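Local atomic coordinates of SusD family protein (Bacteroides uniformis, PDB entry 7KV1), a protein that probably binds beta-glucan at the bacterial cell surface, as a SusD-like surface glycan-binding protein of a human gut bacterium. Residues 76-84 and 490-499; 334-344 and 370-378. One frame throughout, in Å; residues are numbered along the deposited sequence.

Contact 1 (76-84 and 490-499); sequences EIMGDNFWV and ALVPDEYGYR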
loop_
_atom_site.group_PDB
_atom_site.type_symbol
_atom_site.label_atom_id
_atom_site.label_comp_id
_atom_site.label_asym_id
_atom_site.label_seq_id
_atom_site.Cartn_x
_atom_site.Cartn_y
_atom_site.Cartn_z
ATOM N N GLU A 76 -4.043 -2.402 -6.563
ATOM C CA GLU A 76 -5.256 -3.246 -6.697
ATOM C C GLU A 76 -5.438 -3.659 -8.165
ATOM O O GLU A 76 -5.880 -4.794 -8.407
ATOM C CB GLU A 76 -6.491 -2.521 -6.147
ATOM C CG GLU A 76 -6.515 -2.348 -4.646
ATOM C CD GLU A 76 -7.016 -3.546 -3.861
ATOM O OE1 GLU A 76 -7.393 -4.551 -4.486
ATOM O OE2 GLU A 76 -6.963 -3.486 -2.632
ATOM N N ILE A 77 -5.133 -2.796 -9.124
ATOM C CA ILE A 77 -5.570 -3.025 -10.533
ATOM C C ILE A 77 -4.988 -4.317 -11.106
ATOM O O ILE A 77 -5.616 -4.862 -12.016
ATOM C CB ILE A 77 -5.325 -1.821 -11.459
ATOM C CG1 ILE A 77 -3.871 -1.330 -11.465
ATOM C CG2 ILE A 77 -6.316 -0.706 -11.104
ATOM C CD1 ILE A 77 -3.578 -0.311 -12.577
ATOM N N MET A 78 -3.845 -4.802 -10.646
ATOM C CA MET A 78 -3.240 -6.015 -11.246
ATOM C C MET A 78 -3.749 -7.253 -10.510
ATOM O O MET A 78 -3.481 -8.374 -10.989
ATOM C CB MET A 78 -1.711 -5.904 -11.253
ATOM C CG MET A 78 -1.269 -4.817 -12.209
ATOM S SD MET A 78 0.502 -4.584 -12.294
ATOM C CE MET A 78 0.811 -3.632 -10.802
ATOM N N GLY A 79 -4.598 -7.039 -9.489
ATOM C CA GLY A 79 -5.167 -8.089 -8.639
ATOM C C GLY A 79 -6.542 -8.518 -9.105
ATOM O O GLY A 79 -6.831 -8.327 -10.266
ATOM N N ASP A 80 -7.364 -9.021 -8.196
ATOM C CA ASP A 80 -8.664 -9.659 -8.524
ATOM C C ASP A 80 -9.816 -9.049 -7.732
ATOM O O ASP A 80 -10.878 -9.638 -7.829
ATOM C CB ASP A 80 -8.612 -11.181 -8.343
ATOM C CG ASP A 80 -8.243 -11.629 -6.938
ATOM O OD1 ASP A 80 -7.819 -10.736 -6.076
ATOM O OD2 ASP A 80 -8.379 -12.859 -6.709
ATOM N N ASN A 81 -9.642 -7.901 -7.064
ATOM C CA ASN A 81 -10.739 -7.328 -6.228
ATOM C C ASN A 81 -11.659 -6.405 -7.063
ATOM O O ASN A 81 -12.882 -6.294 -6.732
ATOM C CB ASN A 81 -10.218 -6.535 -5.039
ATOM C CG ASN A 81 -9.751 -7.399 -3.885
ATOM O OD1 ASN A 81 -10.271 -8.506 -3.690
ATOM N ND2 ASN A 81 -8.765 -6.893 -3.148
ATOM N N PHE A 82 -11.102 -5.722 -8.056
ATOM C CA PHE A 82 -11.771 -4.579 -8.738
ATOM C C PHE A 82 -11.692 -4.753 -10.247
ATOM O O PHE A 82 -10.818 -5.449 -10.751
ATOM C CB PHE A 82 -11.090 -3.255 -8.382
ATOM C CG PHE A 82 -11.261 -2.886 -6.933
ATOM C CD1 PHE A 82 -12.404 -2.207 -6.516
ATOM C CD2 PHE A 82 -10.347 -3.327 -5.979
ATOM C CE1 PHE A 82 -12.601 -1.924 -5.177
ATOM C CE2 PHE A 82 -10.531 -2.997 -4.646
ATOM C CZ PHE A 82 -11.664 -2.321 -4.242
ATOM N N TRP A 83 -12.524 -4.000 -10.952
ATOM C CA TRP A 83 -12.299 -3.669 -12.373
ATOM C C TRP A 83 -11.647 -2.282 -12.388
ATOM O O TRP A 83 -11.717 -1.562 -11.369
ATOM C CB TRP A 83 -13.612 -3.705 -13.153
ATOM C CG TRP A 83 -14.414 -4.957 -13.039
ATOM C CD1 TRP A 83 -15.686 -5.050 -12.575
ATOM C CD2 TRP A 83 -14.021 -6.291 -13.439
ATOM N NE1 TRP A 83 -16.122 -6.337 -12.672
ATOM C CE2 TRP A 83 -15.126 -7.135 -13.170
ATOM C CE3 TRP A 83 -12.847 -6.861 -13.952
ATOM C CZ2 TRP A 83 -15.102 -8.510 -13.398
ATOM C CZ3 TRP A 83 -12.822 -8.219 -14.200
ATOM C CH2 TRP A 83 -13.939 -9.029 -13.933
ATOM N N VAL A 84 -11.007 -1.927 -13.483
ATOM C CA VAL A 84 -10.367 -0.597 -13.616
ATOM C C VAL A 84 -11.467 0.468 -13.759
ATOM O O VAL A 84 -11.359 1.498 -13.073
ATOM C CB VAL A 84 -9.368 -0.577 -14.777
ATOM C CG1 VAL A 84 -8.869 0.834 -15.056
ATOM C CG2 VAL A 84 -8.201 -1.488 -14.439
ATOM N N ALA A 490 -4.944 -17.389 -9.666
ATOM C CA ALA A 490 -6.043 -16.469 -9.284
ATOM C C ALA A 490 -6.219 -15.398 -10.359
ATOM O O ALA A 490 -7.322 -14.848 -10.459
ATOM C CB ALA A 490 -5.765 -15.830 -7.933
ATOM N N LEU A 491 -5.130 -14.982 -10.998
ATOM C CA LEU A 491 -5.141 -13.833 -11.945
ATOM C C LEU A 491 -5.253 -14.405 -13.356
ATOM O O LEU A 491 -4.257 -14.465 -14.106
ATOM C CB LEU A 491 -3.906 -12.966 -11.721
ATOM C CG LEU A 491 -3.791 -12.396 -10.306
ATOM C CD1 LEU A 491 -2.499 -11.599 -10.160
ATOM C CD2 LEU A 491 -5.009 -11.551 -9.904
ATOM N N VAL A 492 -6.452 -14.832 -13.671
ATOM C CA VAL A 492 -6.773 -15.555 -14.931
ATOM C C VAL A 492 -7.928 -14.832 -15.617
ATOM O O VAL A 492 -8.553 -13.962 -15.023
ATOM C CB VAL A 492 -7.124 -17.034 -14.654
ATOM C CG1 VAL A 492 -5.921 -17.827 -14.155
ATOM C CG2 VAL A 492 -8.296 -17.203 -13.703
ATOM N N PRO A 493 -8.244 -15.170 -16.896
ATOM C CA PRO A 493 -9.373 -14.551 -17.596
ATOM C C PRO A 493 -10.701 -14.718 -16.842
ATOM O O PRO A 493 -10.891 -15.721 -16.192
ATOM C CB PRO A 493 -9.364 -15.259 -18.976
ATOM C CG PRO A 493 -7.909 -15.660 -19.162
ATOM C CD PRO A 493 -7.461 -16.064 -17.764
ATOM N N ASP A 494 -11.558 -13.690 -16.900
ATOM C CA ASP A 494 -12.922 -13.697 -16.306
ATOM C C ASP A 494 -13.974 -13.951 -17.393
ATOM O O ASP A 494 -13.649 -13.824 -18.597
ATOM C CB ASP A 494 -13.210 -12.371 -15.605
ATOM C CG ASP A 494 -12.948 -11.195 -16.519
ATOM O OD1 ASP A 494 -13.792 -10.998 -17.411
ATOM O OD2 ASP A 494 -11.873 -10.538 -16.375
ATOM N N GLU A 495 -15.201 -14.267 -16.957
ATOM C CA GLU A 495 -16.358 -14.615 -17.823
ATOM C C GLU A 495 -16.859 -13.405 -18.610
ATOM O O GLU A 495 -17.699 -13.613 -19.483
ATOM C CB GLU A 495 -17.533 -15.152 -17.005
ATOM C CG GLU A 495 -18.094 -14.166 -16.000
ATOM C CD GLU A 495 -19.271 -14.733 -15.232
ATOM O OE1 GLU A 495 -20.268 -15.097 -15.881
ATOM O OE2 GLU A 495 -19.179 -14.831 -14.005
ATOM N N TYR A 496 -16.387 -12.190 -18.325
ATOM C CA TYR A 496 -16.900 -10.948 -18.957
ATOM C C TYR A 496 -15.974 -10.525 -20.095
ATOM O O TYR A 496 -16.310 -9.533 -20.732
ATOM C CB TYR A 496 -17.083 -9.827 -17.924
ATOM C CG TYR A 496 -17.968 -10.137 -16.742
ATOM C CD1 TYR A 496 -19.356 -10.222 -16.856
ATOM C CD2 TYR A 496 -17.412 -10.351 -15.491
ATOM C CE1 TYR A 496 -20.160 -10.519 -15.758
ATOM C CE2 TYR A 496 -18.196 -10.670 -14.396
ATOM C CZ TYR A 496 -19.571 -10.741 -14.524
ATOM O OH TYR A 496 -20.295 -11.039 -13.402
ATOM N N GLY A 497 -14.821 -11.173 -20.321
ATOM C CA GLY A 497 -13.898 -10.776 -21.414
ATOM C C GLY A 497 -13.003 -9.580 -21.089
ATOM O O GLY A 497 -12.392 -9.010 -22.018
ATOM N N TYR A 498 -12.909 -9.192 -19.821
ATOM C CA TYR A 498 -12.151 -7.993 -19.378
ATOM C C TYR A 498 -10.666 -8.349 -19.285
ATOM O O TYR A 498 -9.854 -7.912 -20.095
ATOM C CB TYR A 498 -12.724 -7.460 -18.060
ATOM C CG TYR A 498 -14.140 -6.916 -18.106
ATOM C CD1 TYR A 498 -14.708 -6.386 -19.258
ATOM C CD2 TYR A 498 -14.927 -6.981 -16.979
ATOM C CE1 TYR A 498 -16.006 -5.881 -19.257
ATOM C CE2 TYR A 498 -16.226 -6.504 -16.957
ATOM C CZ TYR A 498 -16.768 -5.946 -18.101
ATOM O OH TYR A 498 -18.047 -5.469 -18.024
ATOM N N ARG A 499 -10.305 -9.198 -18.332
ATOM C CA ARG A 499 -8.950 -9.789 -18.282
ATOM C C ARG A 499 -8.938 -10.963 -19.257
ATOM O O ARG A 499 -9.772 -11.845 -19.084
ATOM C CB ARG A 499 -8.599 -10.305 -16.889
ATOM C CG ARG A 499 -7.174 -10.823 -16.800
ATOM C CD ARG A 499 -6.782 -10.998 -15.332
ATOM N NE ARG A 499 -6.394 -9.728 -14.782
ATOM C CZ ARG A 499 -6.552 -9.325 -13.518
ATOM N NH1 ARG A 499 -7.182 -10.084 -12.630
ATOM N NH2 ARG A 499 -6.112 -8.126 -13.178
HETATM O O HOH W 1 -9.131 -14.703 -8.274
#

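Contact 2 (334-344 and 370-378); sequences WGFMPMRLETY and RYQDTHIWL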
loop_
_atom_site.group_PDB
_atom_site.type_symbol
_atom_site.label_atom_id
_atom_site.label_comp_id
_atom_site.label_asym_id
_atom_site.label_seq_id
_atom_site.Cartn_x
_atom_site.Cartn_y
_atom_site.Cartn_z
ATOM N N TRP A 334 -15.714 9.566 -11.020
ATOM C CA TRP A 334 -15.115 9.165 -12.315
ATOM C C TRP A 334 -15.280 7.668 -12.593
ATOM O O TRP A 334 -14.949 7.255 -13.701
ATOM C CB TRP A 334 -13.673 9.619 -12.372
ATOM C CG TRP A 334 -13.569 11.112 -12.349
ATOM C CD1 TRP A 334 -14.588 12.028 -12.387
ATOM C CD2 TRP A 334 -12.351 11.869 -12.312
ATOM N NE1 TRP A 334 -14.072 13.295 -12.313
ATOM C CE2 TRP A 334 -12.712 13.231 -12.291
ATOM C CE3 TRP A 334 -11.003 11.527 -12.261
ATOM C CZ2 TRP A 334 -11.766 14.248 -12.247
ATOM C CZ3 TRP A 334 -10.064 12.530 -12.203
ATOM C CH2 TRP A 334 -10.446 13.871 -12.219
ATOM N N GLY A 335 -15.839 6.915 -11.655
ATOM C CA GLY A 335 -16.247 5.532 -11.951
ATOM C C GLY A 335 -15.062 4.594 -12.149
ATOM O O GLY A 335 -15.264 3.556 -12.763
ATOM N N PHE A 336 -13.889 4.910 -11.614
ATOM C CA PHE A 336 -12.778 3.927 -11.526
ATOM C C PHE A 336 -12.985 2.980 -10.339
ATOM O O PHE A 336 -13.730 3.322 -9.411
ATOM C CB PHE A 336 -11.429 4.608 -11.413
ATOM C CG PHE A 336 -11.067 5.346 -12.663
ATOM C CD1 PHE A 336 -10.606 4.651 -13.766
ATOM C CD2 PHE A 336 -11.195 6.724 -12.726
ATOM C CE1 PHE A 336 -10.254 5.335 -14.917
ATOM C CE2 PHE A 336 -10.879 7.398 -13.901
ATOM C CZ PHE A 336 -10.416 6.701 -14.986
ATOM N N MET A 337 -12.356 1.797 -10.408
ATOM C CA MET A 337 -12.395 0.757 -9.350
ATOM C C MET A 337 -13.826 0.367 -9.002
ATOM O O MET A 337 -14.159 0.278 -7.816
ATOM C CB MET A 337 -11.684 1.239 -8.088
ATOM C CG MET A 337 -10.230 1.579 -8.339
ATOM S SD MET A 337 -9.156 0.149 -8.057
ATOM C CE MET A 337 -9.102 0.181 -6.268
ATOM N N PRO A 338 -14.704 0.041 -9.986
ATOM C CA PRO A 338 -15.896 -0.725 -9.675
ATOM C C PRO A 338 -15.434 -1.977 -8.923
ATOM O O PRO A 338 -14.471 -2.657 -9.376
ATOM C CB PRO A 338 -16.519 -1.145 -11.004
ATOM C CG PRO A 338 -15.788 -0.383 -12.060
ATOM C CD PRO A 338 -14.596 0.311 -11.423
ATOM N N MET A 339 -16.103 -2.260 -7.816
ATOM C CA MET A 339 -15.852 -3.499 -7.056
ATOM C C MET A 339 -16.498 -4.698 -7.770
ATOM O O MET A 339 -17.730 -4.655 -8.082
ATOM C CB MET A 339 -16.371 -3.428 -5.622
ATOM C CG MET A 339 -15.852 -4.615 -4.820
ATOM S SD MET A 339 -16.278 -4.479 -3.126
ATOM C CE MET A 339 -15.185 -3.126 -2.712
ATOM N N ARG A 340 -15.746 -5.788 -7.921
ATOM C CA ARG A 340 -16.282 -7.019 -8.568
ATOM C C ARG A 340 -17.357 -7.626 -7.676
ATOM O O ARG A 340 -17.218 -7.567 -6.432
ATOM C CB ARG A 340 -15.204 -8.055 -8.881
ATOM C CG ARG A 340 -14.189 -7.510 -9.864
ATOM C CD ARG A 340 -12.855 -8.240 -9.927
ATOM N NE ARG A 340 -12.942 -9.529 -10.555
ATOM C CZ ARG A 340 -11.978 -10.068 -11.316
ATOM N NH1 ARG A 340 -10.877 -9.393 -11.628
ATOM N NH2 ARG A 340 -12.180 -11.254 -11.840
ATOM N N LEU A 341 -18.375 -8.209 -8.305
ATOM C CA LEU A 341 -19.460 -8.924 -7.586
ATOM C C LEU A 341 -18.856 -10.069 -6.768
ATOM O O LEU A 341 -19.311 -10.337 -5.648
ATOM C CB LEU A 341 -20.489 -9.451 -8.601
ATOM C CG LEU A 341 -21.686 -10.211 -8.007
ATOM C CD1 LEU A 341 -22.405 -9.391 -6.934
ATOM C CD2 LEU A 341 -22.666 -10.615 -9.111
ATOM N N GLU A 342 -17.877 -10.750 -7.326
ATOM C CA GLU A 342 -17.157 -11.865 -6.671
ATOM C C GLU A 342 -16.543 -11.350 -5.360
ATOM O O GLU A 342 -16.543 -12.065 -4.361
ATOM C CB GLU A 342 -16.159 -12.429 -7.695
ATOM C CG GLU A 342 -16.789 -12.865 -9.042
ATOM C CD GLU A 342 -17.347 -11.868 -10.089
ATOM O OE1 GLU A 342 -16.773 -10.783 -10.320
ATOM O OE2 GLU A 342 -18.368 -12.213 -10.744
ATOM N N THR A 343 -16.074 -10.114 -5.308
ATOM C CA THR A 343 -15.503 -9.535 -4.062
ATOM C C THR A 343 -16.600 -9.336 -3.003
ATOM O O THR A 343 -16.337 -9.547 -1.780
ATOM C CB THR A 343 -14.753 -8.238 -4.366
ATOM O OG1 THR A 343 -13.924 -8.523 -5.488
ATOM C CG2 THR A 343 -13.943 -7.732 -3.198
ATOM N N TYR A 344 -17.770 -8.852 -3.411
ATOM C CA TYR A 344 -18.912 -8.745 -2.479
ATOM C C TYR A 344 -19.262 -10.162 -2.010
ATOM O O TYR A 344 -19.412 -10.402 -0.791
ATOM C CB TYR A 344 -20.070 -7.998 -3.139
ATOM C CG TYR A 344 -21.315 -7.977 -2.299
ATOM C CD1 TYR A 344 -21.498 -7.036 -1.298
ATOM C CD2 TYR A 344 -22.292 -8.943 -2.479
ATOM C CE1 TYR A 344 -22.636 -7.041 -0.501
ATOM C CE2 TYR A 344 -23.442 -8.958 -1.703
ATOM C CZ TYR A 344 -23.605 -8.008 -0.709
ATOM O OH TYR A 344 -24.708 -8.064 0.082
ATOM N N ARG A 370 -20.624 3.779 -16.054
ATOM C CA ARG A 370 -19.355 3.849 -16.794
ATOM C C ARG A 370 -18.899 2.410 -17.067
ATOM O O ARG A 370 -19.682 1.454 -16.848
ATOM C CB ARG A 370 -18.391 4.742 -16.031
ATOM C CG ARG A 370 -18.611 6.228 -16.286
ATOM C CD ARG A 370 -17.536 7.121 -15.686
ATOM N NE ARG A 370 -17.560 8.413 -16.367
ATOM C CZ ARG A 370 -16.550 9.276 -16.476
ATOM N NH1 ARG A 370 -15.385 9.049 -15.899
ATOM N NH2 ARG A 370 -16.714 10.383 -17.193
ATOM N N TYR A 371 -17.757 2.271 -17.707
ATOM C CA TYR A 371 -17.215 0.979 -18.173
ATOM C C TYR A 371 -17.071 0.038 -16.963
ATOM O O TYR A 371 -16.570 0.486 -15.905
ATOM C CB TYR A 371 -15.920 1.237 -18.936
ATOM C CG TYR A 371 -15.294 0.005 -19.533
ATOM C CD1 TYR A 371 -16.044 -0.897 -20.272
ATOM C CD2 TYR A 371 -13.950 -0.270 -19.323
ATOM C CE1 TYR A 371 -15.469 -2.049 -20.782
ATOM C CE2 TYR A 371 -13.355 -1.398 -19.865
ATOM C CZ TYR A 371 -14.121 -2.289 -20.598
ATOM O OH TYR A 371 -13.537 -3.402 -21.109
ATOM N N GLN A 372 -17.571 -1.195 -17.110
ATOM C CA GLN A 372 -17.414 -2.305 -16.121
ATOM C C GLN A 372 -18.205 -2.003 -14.837
ATOM O O GLN A 372 -17.877 -2.581 -13.783
ATOM C CB GLN A 372 -15.926 -2.577 -15.832
ATOM C CG GLN A 372 -15.095 -2.833 -17.076
ATOM C CD GLN A 372 -13.624 -2.903 -16.756
ATOM O OE1 GLN A 372 -13.021 -1.932 -16.290
ATOM N NE2 GLN A 372 -13.039 -4.058 -17.039
ATOM N N ASP A 373 -19.230 -1.144 -14.909
ATOM C CA ASP A 373 -20.105 -0.830 -13.760
ATOM C C ASP A 373 -20.669 -2.134 -13.137
ATOM O O ASP A 373 -21.053 -3.053 -13.894
ATOM C CB ASP A 373 -21.279 0.058 -14.170
ATOM C CG ASP A 373 -22.152 0.418 -12.986
ATOM O OD1 ASP A 373 -21.712 1.227 -12.129
ATOM O OD2 ASP A 373 -23.222 -0.186 -12.883
ATOM N N THR A 374 -20.757 -2.191 -11.811
ATOM C CA THR A 374 -21.334 -3.334 -11.046
ATOM C C THR A 374 -22.392 -2.826 -10.072
ATOM O O THR A 374 -23.037 -3.681 -9.438
ATOM C CB THR A 374 -20.260 -4.103 -10.259
ATOM O OG1 THR A 374 -19.665 -3.230 -9.299
ATOM C CG2 THR A 374 -19.180 -4.677 -11.155
ATOM N N HIS A 375 -22.513 -1.500 -9.920
ATOM C CA HIS A 375 -23.321 -0.847 -8.848
ATOM C C HIS A 375 -22.718 -1.183 -7.480
ATOM O O HIS A 375 -23.432 -0.996 -6.465
ATOM C CB HIS A 375 -24.811 -1.250 -8.928
ATOM C CG HIS A 375 -25.641 -0.250 -9.664
ATOM N ND1 HIS A 375 -25.274 0.219 -10.915
ATOM C CD2 HIS A 375 -26.777 0.416 -9.325
ATOM C CE1 HIS A 375 -26.153 1.127 -11.319
ATOM N NE2 HIS A 375 -27.085 1.263 -10.373
ATOM N N ILE A 376 -21.453 -1.637 -7.444
ATOM C CA ILE A 376 -20.709 -1.818 -6.159
ATOM C C ILE A 376 -19.427 -1.009 -6.248
ATOM O O ILE A 376 -18.779 -1.069 -7.304
ATOM C CB ILE A 376 -20.398 -3.285 -5.822
ATOM C CG1 ILE A 376 -21.593 -4.206 -6.055
ATOM C CG2 ILE A 376 -19.863 -3.396 -4.402
ATOM C CD1 ILE A 376 -21.253 -5.652 -5.914
ATOM N N TRP A 377 -19.095 -0.339 -5.150
ATOM C CA TRP A 377 -17.939 0.556 -5.021
ATOM C C TRP A 377 -17.262 0.294 -3.686
ATOM O O TRP A 377 -17.876 -0.379 -2.826
ATOM C CB TRP A 377 -18.394 2.005 -5.154
ATOM C CG TRP A 377 -19.163 2.278 -6.411
ATOM C CD1 TRP A 377 -20.520 2.269 -6.581
ATOM C CD2 TRP A 377 -18.604 2.520 -7.714
ATOM N NE1 TRP A 377 -20.836 2.496 -7.900
ATOM C CE2 TRP A 377 -19.680 2.689 -8.609
ATOM C CE3 TRP A 377 -17.300 2.608 -8.209
ATOM C CZ2 TRP A 377 -19.480 2.942 -9.970
ATOM C CZ3 TRP A 377 -17.109 2.876 -9.549
ATOM C CH2 TRP A 377 -18.181 3.037 -10.417
ATOM N N LEU A 378 -16.064 0.844 -3.506
ATOM C CA LEU A 378 -15.308 0.709 -2.232
ATOM C C LEU A 378 -15.894 1.696 -1.209
ATOM O O LEU A 378 -15.800 2.919 -1.412
ATOM C CB LEU A 378 -13.818 0.958 -2.495
ATOM C CG LEU A 378 -12.893 0.891 -1.288
ATOM C CD1 LEU A 378 -12.857 -0.501 -0.693
ATOM C CD2 LEU A 378 -11.483 1.340 -1.675
HETATM O O HOH W 2 -17.438 2.157 -14.065
HETATM O O HOH W 3 -14.648 2.036 -5.748
#

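Contact 1 (76-84 and 490-499)
An Asx turn headed by Asp494 meets the indole of Trp83, and the two tyrosines of the same loop complete an aromatic cluster around it. The Asp494 carboxylate comes to the edge of the indole, with OD2 3.3 Å from Trp83 CZ3. The two flat groups are turned 72° apart. Tyr498 approaches over one face of the indole, its CD2 3.7 Å from Trp83 CE3. The rings form an edge-to-face (T-shaped) pair, with the edge supplied by Tyr498. Tyr496 meets the indole obliquely, CD2 lying 3.6 Å from Trp83 CZ2. Arg340 adds a cation-pi contact to Trp83.

Asp494 also organises its own loop. OD1 accepts from the backbone N of Tyr496 on its anti lone pair and from that of Tyr498 on its syn lone pair. Asp494 OD2 takes the backbone N of Arg499 at 2.8 Å. A leucine in its place would probably leave these three N-H groups without their acceptors and let the loop carrying both tyrosines shift against Trp83.

In the SusD fold the contact ties together two loops far apart in sequence. The loop after helix 71-76 belongs to the N-terminal family region, and the loop after helix 487-490 to the C-terminal one. Here Arg499 grips Gly79 O end-on, with NH1 and NH2 each 3.0 Å from that oxygen. The oxygen lies in the guanidinium plane; NH2 lies in the carbonyl plane and NH1 above it. With CG anti to the backbone N (chi1 -176°) and a bend at chi3, the arginine chain sets both end nitrogens at this oxygen. NH2 also bonds Phe99 O. Leu491 CD2 packs 3.5 Å from Gly79 C. A water donates to both Asp80 OD2 and Ala490 O, and Asp80 OD2 forms a salt bridge with Arg468.

Contact 2 (334-344 and 370-378)
Met339 and Ile376 pack at an oblique angle where strand 376-378, paired antiparallel with strand 358-360 in the SusD family region, meets the loop leading into helix 341-345. Met339 CB lies 3.7 Å from Ile376 CG2. With CG opposite the backbone N (chi1 -169°) and a bend at chi3, the Met339 chain brings CE alongside Leu378, 4.0 Å from its CD1. Ile376 CD1 reaches Leu341 CD1 and Tyr344 CB instead. Cys358 of the partner strand touches both Met339 and Ile376.

The backbone joins in. Met339 N donates to Ile376 O. Thr374 OG1 donates to Met339 O at 2.7 Å. The same hydroxyl accepts from Ile376 N, closing an ST turn.

Trp377 points its six-membered ring at the loop 335-338. Phe336 O lies at the ring edge, 3.4 Å from Trp377 CZ3. Gly335 CA comes in obliquely, 3.5 Å from Trp377 CH2. Trp377 NE1 bonds Tyr367 OH. Pro338 crosses beside this ring, and its CB lies 3.4 Å from Gln372 O.

At the far end the extended Arg370 chain gives NH1 to Trp334 O at 2.9 Å, tilted from both the carbonyl and the guanidinium planes. On the strand side, a water donates to Met337 O and accepts from Leu378 N.

The centres of the two contacts lie about 12 Å apart, both well away from the centre of the chain. Segments 76-84 and 334-344 touch directly: Trp83 N probably bonds Pro338 O, and Asn81 O probably bonds Thr343 OG1. Tyr498 and Gln372 bring the other two segments together. Contact 1 is the more buried and spans the two family regions. It relies on an arginine grip, a carboxylate-held turn and aromatic rings. Contact 2 is only partly buried and joins pieces close in sequence within the SusD family region. Its chemistry is mostly apolar packing and hydrogen bonds to backbone oxygens beside a short strand, with Arg370 bonded to a carbonyl at one end.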